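Local coordinates for protein taurocyamine kinase (Schistosoma mansoni, PDB 4WOD) that reversibly transfers phosphate between ATP and taurocyamine as a duplicated, magnesium-dependent phosphagen kinase of the ATP:guanido phosphotransferase family, at residues Tyr664-Arg669 against Tyr683-Lys688; Ser119-Leu124 against Arg226-Gln231; Lys401-Gly406 against Thr427-Cys432. The protein carries 4 engineered substitutions. One frame throughout, in Å; residues are numbered along the deposited sequence.

Contact 1 of 3, residues Tyr664-Arg669 against Tyr683-Lys688; sequences YMLQAR and YDISNK
Tyr-683 lays ring atom CD2 against CB of Ala-668 at 3.7 Å, opening an antiparallel pairing. Asp-684 is bound through its backbone to Arg-669 in both directions, while its CB lies 3.4 Å above one face of the Arg-669 guanidinium and its CG, anti to the backbone N (chi1 -175°), is set beside that group. The salt bridge from Arg-669 NH2 to Asp-684 OD2 (3.1 Å) works by charge alone, since the oxygen sits well out of the guanidinium plane and no N-H points at it. OD1 is held by Arg-640, so Asp-684 bridges two predicted ATP-binding residues. Ile-685 faces the opposite side of the sheet, its CD1 on Ala-668 CB (3.6 Å) and its CG2 on Leu-666 CD1 (3.8 Å), and Met-709 of helix 695-715 packs on this face. This is the edge of the eight-stranded antiparallel sheet of the second catalytic domain, strand 666-669 being outermost. Ser-686 exchanges two backbone bonds with Gln-667, the shorter from Gln-667 N to Ser-686 O at 2.8 Å. The Asn-687 amide bonds Ala-641 N and Met-639 O of strand 639-646. Lys-688 N bonds to O of Met-665 (2.9 Å), whose positive phi makes it the C-prime residue of the Schellman motif ending helix 658-663.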
loop_
_atom_site.group_PDB
_atom_site.type_symbol
_atom_site.label_atom_id
_atom_site.label_comp_id
_atom_site.label_asym_id
_atom_site.label_seq_id
_atom_site.Cartn_x
_atom_site.Cartn_y
_atom_site.Cartn_z
ATOM N N TYR A 664 -16.511 -31.907 -17.153
ATOM C CA TYR A 664 -17.742 -31.127 -17.169
ATOM C C TYR A 664 -17.441 -29.622 -17.143
ATOM O O TYR A 664 -18.348 -28.799 -17.023
ATOM C CB TYR A 664 -18.643 -31.535 -16.002
ATOM C CG TYR A 664 -19.338 -32.861 -16.233
ATOM C CD1 TYR A 664 -20.645 -32.908 -16.707
ATOM C CD2 TYR A 664 -18.683 -34.067 -15.998
ATOM C CE1 TYR A 664 -21.284 -34.114 -16.926
ATOM C CE2 TYR A 664 -19.315 -35.281 -16.213
ATOM C CZ TYR A 664 -20.614 -35.298 -16.679
ATOM O OH TYR A 664 -21.249 -36.499 -16.903
ATOM N N MET A 665 -16.156 -29.289 -17.271
ATOM C CA MET A 665 -15.689 -27.911 -17.431
ATOM C C MET A 665 -16.185 -27.022 -16.289
ATOM O O MET A 665 -16.774 -25.951 -16.496
ATOM C CB MET A 665 -16.111 -27.373 -18.799
ATOM C CG MET A 665 -15.403 -28.104 -19.949
ATOM S SD MET A 665 -15.967 -27.694 -21.620
ATOM C CE MET A 665 -17.598 -28.449 -21.639
ATOM N N LEU A 666 -15.939 -27.507 -15.076
ATOM C CA LEU A 666 -16.300 -26.821 -13.852
ATOM C C LEU A 666 -15.050 -26.429 -13.096
ATOM O O LEU A 666 -13.993 -27.041 -13.267
ATOM C CB LEU A 666 -17.166 -27.704 -12.962
ATOM C CG LEU A 666 -18.519 -28.156 -13.491
ATOM C CD1 LEU A 666 -19.095 -29.206 -12.552
ATOM C CD2 LEU A 666 -19.442 -26.953 -13.590
ATOM N N GLN A 667 -15.179 -25.407 -12.259
ATOM C CA GLN A 667 -14.101 -25.012 -11.371
ATOM C C GLN A 667 -14.567 -25.254 -9.951
ATOM O O GLN A 667 -15.745 -25.050 -9.647
ATOM C CB GLN A 667 -13.724 -23.547 -11.582
ATOM C CG GLN A 667 -12.893 -22.968 -10.446
ATOM C CD GLN A 667 -12.989 -21.457 -10.355
ATOM O OE1 GLN A 667 -12.313 -20.734 -11.093
ATOM N NE2 GLN A 667 -13.833 -20.968 -9.445
ATOM N N ALA A 668 -13.661 -25.709 -9.090
ATOM C CA ALA A 668 -13.989 -25.964 -7.690
ATOM C C ALA A 668 -13.042 -25.204 -6.766
ATOM O O ALA A 668 -11.843 -25.140 -7.025
ATOM C CB ALA A 668 -13.933 -27.446 -7.393
ATOM N N ARG A 669 -13.581 -24.620 -5.700
ATOM C CA ARG A 669 -12.753 -23.954 -4.693
ATOM C C ARG A 669 -13.296 -24.223 -3.279
ATOM O O ARG A 669 -14.494 -24.094 -3.021
ATOM C CB ARG A 669 -12.658 -22.441 -4.967
ATOM C CG ARG A 669 -13.976 -21.696 -4.860
ATOM C CD ARG A 669 -13.855 -20.194 -5.131
ATOM N NE ARG A 669 -15.154 -19.523 -5.012
ATOM C CZ ARG A 669 -15.656 -19.045 -3.875
ATOM N NH1 ARG A 669 -14.969 -19.156 -2.741
ATOM N NH2 ARG A 669 -16.850 -18.458 -3.871
ATOM N N TYR A 683 -17.773 -27.186 -1.205
ATOM C CA TYR A 683 -17.062 -26.581 -2.325
ATOM C C TYR A 683 -17.911 -25.550 -3.059
ATOM O O TYR A 683 -19.117 -25.727 -3.232
ATOM C CB TYR A 683 -16.623 -27.650 -3.325
ATOM C CG TYR A 683 -15.335 -28.361 -2.994
ATOM C CD1 TYR A 683 -14.932 -28.556 -1.678
ATOM C CD2 TYR A 683 -14.517 -28.842 -4.006
ATOM C CE1 TYR A 683 -13.748 -29.215 -1.383
ATOM C CE2 TYR A 683 -13.337 -29.497 -3.721
ATOM C CZ TYR A 683 -12.957 -29.679 -2.411
ATOM O OH TYR A 683 -11.780 -30.335 -2.137
ATOM N N ASP A 684 -17.269 -24.479 -3.509
ATOM C CA ASP A 684 -17.908 -23.570 -4.445
ATOM C C ASP A 684 -17.641 -24.058 -5.871
ATOM O O ASP A 684 -16.498 -24.072 -6.325
ATOM C CB ASP A 684 -17.405 -22.143 -4.253
ATOM C CG ASP A 684 -18.127 -21.159 -5.135
ATOM O OD1 ASP A 684 -17.745 -21.042 -6.318
ATOM O OD2 ASP A 684 -19.090 -20.523 -4.655
ATOM N N ILE A 685 -18.697 -24.475 -6.561
ATOM C CA ILE A 685 -18.562 -25.022 -7.910
ATOM C C ILE A 685 -19.134 -24.055 -8.936
ATOM O O ILE A 685 -20.241 -23.549 -8.767
ATOM C CB ILE A 685 -19.284 -26.388 -8.058
ATOM C CG1 ILE A 685 -18.906 -27.339 -6.917
ATOM C CG2 ILE A 685 -18.976 -27.016 -9.413
ATOM C CD1 ILE A 685 -17.444 -27.696 -6.899
ATOM N N SER A 686 -18.394 -23.789 -10.001
ATOM C CA SER A 686 -18.926 -22.909 -11.037
ATOM C C SER A 686 -18.572 -23.408 -12.436
ATOM O O SER A 686 -17.650 -24.202 -12.599
ATOM C CB SER A 686 -18.411 -21.480 -10.834
ATOM O OG SER A 686 -16.996 -21.447 -10.769
ATOM N N ASN A 687 -19.314 -22.957 -13.443
ATOM C CA ASN A 687 -18.896 -23.205 -14.817
ATOM C C ASN A 687 -17.587 -22.496 -15.077
ATOM O O ASN A 687 -17.374 -21.373 -14.611
ATOM C CB ASN A 687 -19.952 -22.751 -15.826
ATOM C CG ASN A 687 -20.283 -21.264 -15.719
ATOM O OD1 ASN A 687 -20.901 -20.823 -14.747
ATOM N ND2 ASN A 687 -19.899 -20.487 -16.739
ATOM N N LYS A 688 -16.697 -23.143 -15.812
ATOM C CA LYS A 688 -15.446 -22.493 -16.155
ATOM C C LYS A 688 -15.571 -21.646 -17.434
ATOM O O LYS A 688 -14.941 -20.598 -17.552
ATOM C CB LYS A 688 -14.342 -23.533 -16.301
ATOM C CG LYS A 688 -12.946 -22.968 -16.160
ATOM C CD LYS A 688 -11.896 -23.997 -16.547
ATOM C CE LYS A 688 -12.419 -24.958 -17.612
ATOM N NZ LYS A 688 -11.415 -25.186 -18.700
#

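Contact 2 of 3, residues Ser119-Leu124 against Arg226-Gln231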
loop_
_atom_site.group_PDB
_atom_site.type_symbol
_atom_site.label_atom_id
_atom_site.label_comp_id
_atom_site.label_asym_id
_atom_site.label_seq_id
_atom_site.Cartn_x
_atom_site.Cartn_y
_atom_site.Cartn_z
ATOM N N SER A 119 16.322 20.203 -2.391
ATOM C CA SER A 119 17.372 20.190 -1.385
ATOM C C SER A 119 17.706 18.768 -0.969
ATOM O O SER A 119 16.943 17.826 -1.219
ATOM C CB SER A 119 16.961 21.011 -0.158
ATOM O OG SER A 119 15.798 20.452 0.420
ATOM N N THR A 120 18.867 18.640 -0.334
ATOM C CA THR A 120 19.416 17.368 0.073
ATOM C C THR A 120 19.881 17.548 1.504
ATOM O O THR A 120 20.422 18.596 1.867
ATOM C CB THR A 120 20.596 16.936 -0.830
ATOM O OG1 THR A 120 20.151 16.805 -2.181
ATOM C CG2 THR A 120 21.216 15.612 -0.362
ATOM N N ARG A 121 19.664 16.531 2.320
ATOM C CA ARG A 121 19.943 16.647 3.739
ATOM C C ARG A 121 20.373 15.279 4.269
ATOM O O ARG A 121 19.832 14.267 3.846
ATOM C CB ARG A 121 18.684 17.190 4.445
ATOM C CG ARG A 121 18.540 16.886 5.925
ATOM C CD ARG A 121 17.257 17.540 6.484
ATOM N NE ARG A 121 17.008 17.240 7.899
ATOM C CZ ARG A 121 16.681 16.039 8.385
ATOM N NH1 ARG A 121 16.536 14.999 7.572
ATOM N NH2 ARG A 121 16.474 15.882 9.690
ATOM N N VAL A 122 21.380 15.235 5.139
ATOM C CA VAL A 122 21.701 13.996 5.854
ATOM C C VAL A 122 21.771 14.266 7.372
ATOM O O VAL A 122 22.374 15.243 7.837
ATOM C CB VAL A 122 23.026 13.347 5.366
ATOM C CG1 VAL A 122 23.202 11.969 5.987
ATOM C CG2 VAL A 122 23.030 13.216 3.849
ATOM N N ARG A 123 21.113 13.397 8.124
ATOM C CA ARG A 123 20.961 13.555 9.560
ATOM C C ARG A 123 21.477 12.326 10.297
ATOM O O ARG A 123 21.287 11.200 9.834
ATOM C CB ARG A 123 19.483 13.788 9.908
ATOM C CG ARG A 123 19.170 13.820 11.406
ATOM C CD ARG A 123 17.856 13.101 11.714
ATOM N NE ARG A 123 18.063 11.667 11.923
ATOM C CZ ARG A 123 17.110 10.749 11.805
ATOM N NH1 ARG A 123 15.875 11.105 11.470
ATOM N NH2 ARG A 123 17.395 9.467 12.014
ATOM N N LEU A 124 22.144 12.547 11.428
ATOM C CA LEU A 124 22.429 11.489 12.386
ATOM C C LEU A 124 22.237 11.992 13.819
ATOM O O LEU A 124 22.067 13.195 14.061
ATOM C CB LEU A 124 23.845 10.931 12.210
ATOM C CG LEU A 124 25.070 11.847 12.215
ATOM C CD1 LEU A 124 25.448 12.364 13.609
ATOM C CD2 LEU A 124 26.241 11.103 11.566
ATOM N N ARG A 226 21.763 15.817 17.758
ATOM C CA ARG A 226 21.288 15.523 16.417
ATOM C C ARG A 226 22.081 16.418 15.472
ATOM O O ARG A 226 22.093 17.641 15.629
ATOM C CB ARG A 226 19.774 15.747 16.258
ATOM C CG ARG A 226 19.275 15.146 14.945
ATOM C CD ARG A 226 17.753 15.031 14.808
ATOM N NE ARG A 226 17.047 14.261 15.846
ATOM C CZ ARG A 226 17.342 13.028 16.273
ATOM N NH1 ARG A 226 16.575 12.475 17.205
ATOM N NH2 ARG A 226 18.389 12.341 15.817
ATOM N N VAL A 227 22.779 15.794 14.535
ATOM C CA VAL A 227 23.613 16.514 13.578
ATOM C C VAL A 227 23.017 16.414 12.175
ATOM O O VAL A 227 22.658 15.320 11.692
ATOM C CB VAL A 227 25.050 15.979 13.583
ATOM C CG1 VAL A 227 25.976 16.939 12.843
ATOM C CG2 VAL A 227 25.530 15.777 15.019
ATOM N N ILE A 228 22.911 17.568 11.528
ATOM C CA ILE A 228 22.248 17.718 10.241
ATOM C C ILE A 228 23.104 18.547 9.285
ATOM O O ILE A 228 23.494 19.671 9.619
ATOM C CB ILE A 228 20.886 18.402 10.413
ATOM C CG1 ILE A 228 20.062 17.654 11.476
ATOM C CG2 ILE A 228 20.156 18.525 9.075
ATOM C CD1 ILE A 228 18.947 18.455 12.066
ATOM N N SER A 229 23.434 17.957 8.135
ATOM C CA SER A 229 24.063 18.660 7.010
ATOM C C SER A 229 23.004 18.876 5.918
ATOM O O SER A 229 22.214 17.987 5.652
ATOM C CB SER A 229 25.257 17.858 6.488
ATOM O OG SER A 229 25.895 18.515 5.403
ATOM N N MET A 230 22.993 20.026 5.271
ATOM C CA MET A 230 21.977 20.325 4.310
ATOM C C MET A 230 22.358 21.433 3.334
ATOM O O MET A 230 23.148 22.234 3.631
ATOM C CB MET A 230 20.712 20.709 5.009
ATOM C CG MET A 230 20.752 22.033 5.700
ATOM S SD MET A 230 21.638 22.036 7.229
ATOM C CE MET A 230 20.986 23.458 8.073
ATOM N N GLN A 231 21.765 21.410 2.174
ATOM C CA GLN A 231 21.947 22.479 1.180
ATOM C C GLN A 231 20.914 22.367 0.069
ATOM O O GLN A 231 20.321 21.308 -0.161
ATOM C CB GLN A 231 23.360 22.454 0.583
ATOM C CG GLN A 231 23.659 21.204 -0.215
ATOM C CD GLN A 231 25.147 21.005 -0.462
ATOM O OE1 GLN A 231 25.972 21.227 0.425
ATOM N NE2 GLN A 231 25.494 20.588 -1.679
#
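Six backbone hydrogen bonds tie Thr-120, Val-122 and Leu-124 to Gln-231, Ser-229 and Val-227, each pair bonded in both directions. The shortest joins Val-227 N to Leu-124 O at 2.7 Å. The longest joins Gln-231 N to Thr-120 O at 3.1 Å. Between them lie the non-hydrogen-bonded pairs Arg-121 with Met-230 and Arg-123 with Ile-228, where CA-H...O contacts accompany them, as from Arg-123 CA to Val-227 O at 3.2 Å.

Side chains meet on both faces. Leu-124 and Val-227 lie side by side, pointing the same way, with Leu-124 CD1 3.6 Å from Val-227 CB; helix 236-251 packs on this face through Val-239 and Leu-243. On the other face the extended chain of Arg-121 crosses Ile-228 obliquely, a van der Waals contact that brings Arg-121 NE within 3.6 Å of Ile-228 CG2. These are neighbouring strands in the middle of the eight-stranded antiparallel sheet of the first phosphagen kinase catalytic domain, and Ser-119 to Arg-123 and Arg-226 are predicted ATP-binding residues.

At the Arg-226 end two arginines meet. CG of Arg-226 is anti to the backbone N (chi1 -168°), where it meets Arg-123 CG; beyond it Arg-123 CD and Arg-226 CD touch at 3.6 Å, and the guanidinium planes are 53° apart. Arg-123 NE and Arg-226 NH2 are 4.0 Å from each other, a like-charged approach probably eased by outside partners: Asp-223 forms a salt bridge with Arg-226 NH1, and Asn-271 and Thr-275 O accept bonds from Arg-123 NH2. Arg-123 NE is buried without a partner. Arg-226 also touches the bound arginine.

Contact 3 of 3, residues Lys401-Gly406 against Thr427-Cys432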
loop_
_atom_site.group_PDB
_atom_site.type_symbol
_atom_site.label_atom_id
_atom_site.label_comp_id
_atom_site.label_asym_id
_atom_site.label_seq_id
_atom_site.Cartn_x
_atom_site.Cartn_y
_atom_site.Cartn_z
ATOM N N LYS A 401 1.564 3.582 -28.732
ATOM C CA LYS A 401 0.228 3.651 -29.311
ATOM C C LYS A 401 -0.811 3.858 -28.204
ATOM O O LYS A 401 -0.686 3.302 -27.107
ATOM C CB LYS A 401 -0.078 2.381 -30.118
ATOM C CG LYS A 401 -1.449 2.407 -30.781
ATOM C CD LYS A 401 -1.403 1.924 -32.227
ATOM C CE LYS A 401 -2.226 2.834 -33.147
ATOM N NZ LYS A 401 -3.517 3.254 -32.524
ATOM N N ARG A 402 -1.828 4.667 -28.491
ATOM C CA ARG A 402 -2.940 4.861 -27.558
ATOM C C ARG A 402 -4.257 4.638 -28.276
ATOM O O ARG A 402 -4.356 4.871 -29.489
ATOM C CB ARG A 402 -2.927 6.263 -26.946
ATOM C CG ARG A 402 -1.670 6.600 -26.144
ATOM C CD ARG A 402 -2.001 7.428 -24.890
ATOM N NE ARG A 402 -0.817 7.551 -24.041
ATOM C CZ ARG A 402 -0.841 7.592 -22.715
ATOM N NH1 ARG A 402 -2.003 7.543 -22.055
ATOM N NH2 ARG A 402 0.308 7.701 -22.044
ATOM N N THR A 403 -5.270 4.197 -27.530
ATOM C CA THR A 403 -6.628 4.226 -28.067
ATOM C C THR A 403 -7.083 5.668 -28.180
ATOM O O THR A 403 -6.415 6.589 -27.702
ATOM C CB THR A 403 -7.620 3.455 -27.187
ATOM O OG1 THR A 403 -7.687 4.075 -25.895
ATOM C CG2 THR A 403 -7.189 2.023 -27.037
ATOM N N THR A 404 -8.252 5.862 -28.781
ATOM C CA THR A 404 -8.758 7.192 -29.046
ATOM C C THR A 404 -8.884 7.961 -27.743
ATOM O O THR A 404 -8.713 9.176 -27.708
ATOM C CB THR A 404 -10.129 7.143 -29.782
ATOM O OG1 THR A 404 -9.988 6.385 -30.990
ATOM C CG2 THR A 404 -10.587 8.536 -30.145
ATOM N N HIS A 405 -9.147 7.239 -26.658
ATOM C CA HIS A 405 -9.397 7.894 -25.387
ATOM C C HIS A 405 -8.285 7.680 -24.360
ATOM O O HIS A 405 -8.431 8.045 -23.197
ATOM C CB HIS A 405 -10.745 7.440 -24.872
ATOM C CG HIS A 405 -11.820 7.577 -25.905
ATOM N ND1 HIS A 405 -12.596 6.517 -26.322
ATOM C CD2 HIS A 405 -12.196 8.640 -26.658
ATOM C CE1 HIS A 405 -13.435 6.930 -27.258
ATOM N NE2 HIS A 405 -13.214 8.216 -27.480
ATOM N N GLY A 406 -7.161 7.130 -24.809
ATOM C CA GLY A 406 -5.947 7.201 -24.015
ATOM C C GLY A 406 -5.399 5.937 -23.380
ATOM O O GLY A 406 -4.441 5.996 -22.603
ATOM N N THR A 427 -7.752 -4.394 -19.313
ATOM C CA THR A 427 -7.821 -3.404 -20.385
ATOM C C THR A 427 -8.336 -2.028 -19.895
ATOM O O THR A 427 -8.870 -1.917 -18.784
ATOM C CB THR A 427 -8.706 -3.924 -21.523
ATOM O OG1 THR A 427 -10.035 -4.140 -21.024
ATOM C CG2 THR A 427 -8.149 -5.262 -22.060
ATOM N N GLY A 428 -8.152 -0.987 -20.713
ATOM C CA GLY A 428 -8.499 0.376 -20.320
ATOM C C GLY A 428 -9.834 0.879 -20.864
ATOM O O GLY A 428 -10.416 1.810 -20.324
ATOM N N GLU A 429 -10.304 0.265 -21.936
ATOM C CA GLU A 429 -11.605 0.595 -22.541
ATOM C C GLU A 429 -11.900 -0.426 -23.637
ATOM O O GLU A 429 -11.003 -1.148 -24.065
ATOM C CB GLU A 429 -11.613 2.018 -23.113
ATOM C CG GLU A 429 -10.719 2.219 -24.328
ATOM C CD GLU A 429 -11.000 3.547 -25.005
ATOM O OE1 GLU A 429 -12.196 3.876 -25.171
ATOM O OE2 GLU A 429 -10.042 4.281 -25.338
ATOM N N ALA A 430 -13.140 -0.462 -24.111
ATOM C CA ALA A 430 -13.564 -1.437 -25.093
ATOM C C ALA A 430 -12.696 -1.405 -26.336
ATOM O O ALA A 430 -12.448 -2.450 -26.938
ATOM C CB ALA A 430 -15.033 -1.210 -25.480
ATOM N N GLU A 431 -12.247 -0.210 -26.715
ATOM C CA GLU A 431 -11.491 -0.034 -27.957
ATOM C C GLU A 431 -10.154 -0.788 -27.914
ATOM O O GLU A 431 -9.547 -1.084 -28.948
ATOM C CB GLU A 431 -11.255 1.454 -28.232
ATOM C CG GLU A 431 -10.656 1.734 -29.611
ATOM C CD GLU A 431 -10.335 3.201 -29.819
ATOM O OE1 GLU A 431 -11.227 4.037 -29.572
ATOM O OE2 GLU A 431 -9.191 3.521 -30.217
ATOM N N CYS A 432 -9.704 -1.099 -26.709
ATOM C CA CYS A 432 -8.486 -1.875 -26.533
ATOM C C CYS A 432 -8.531 -3.178 -27.336
ATOM O O CYS A 432 -7.502 -3.620 -27.872
ATOM C CB CYS A 432 -8.260 -2.159 -25.040
ATOM S SG CYS A 432 -7.630 -0.737 -24.120
#
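Thr-403 and Glu-431, with Glu-429 close behind, bury the most surface here, and both glutamates grip the type I turn from Thr-403 to Gly-406. Thr-403 meets Glu-429 tip to tip: with OG1 between the backbone N and the carbonyl carbon (chi1 62°), the hydroxyl donates to OE2, although the modelled separation is too short to be taken literally. Glu-431, extended beyond CG, crosses Thr-404 at about a right angle and takes two bonds from it: Thr-404 N reaches Glu-431 OE2 at 2.9 Å from above the carboxylate plane, and Thr-404 OG1 reaches Glu-431 OE1 at 3.0 Å on the syn side. His-405 ND1 donates to the syn lone pair of Glu-429 OE1 at 2.9 Å, nearly straight at 172° and in the ring plane, while Thr-404 CB sits over one face of the ring. The contact joins two loops of the second N-terminal domain, on either side of helix 409-418. Glu-431, held by two Thr-404 donors, and Glu-429, held by ND1, are probably ionised; the pair at Glu-429 OE2 is too doubtful to add to this. ND1 carries the proton in its bond, which does not settle the charge of His-405, though the nearby carboxylates would probably favour a cation.

The three contacts are spread over both halves of the duplicated enzyme and do not touch. Contact 2 lies in the first half, beside the bound arginine, which Arg-226 approaches to about 4 Å between side chain and ligand; contacts 1 and 3 belong to the second. Contacts 1 and 2 occupy the same kind of sheet in the two catalytic domains, one at its edge and one in its middle, with centres 60 Å apart on opposite sides of the chain's centre. Contact 3 is nearer to contact 1, about 17 Å between nearest atoms, and the side chain of Cys-432 is about 11 Å from that of Cys-631, the predicted active-site residue. Contact 1 carries Arg-669 of the predicted second ATP site.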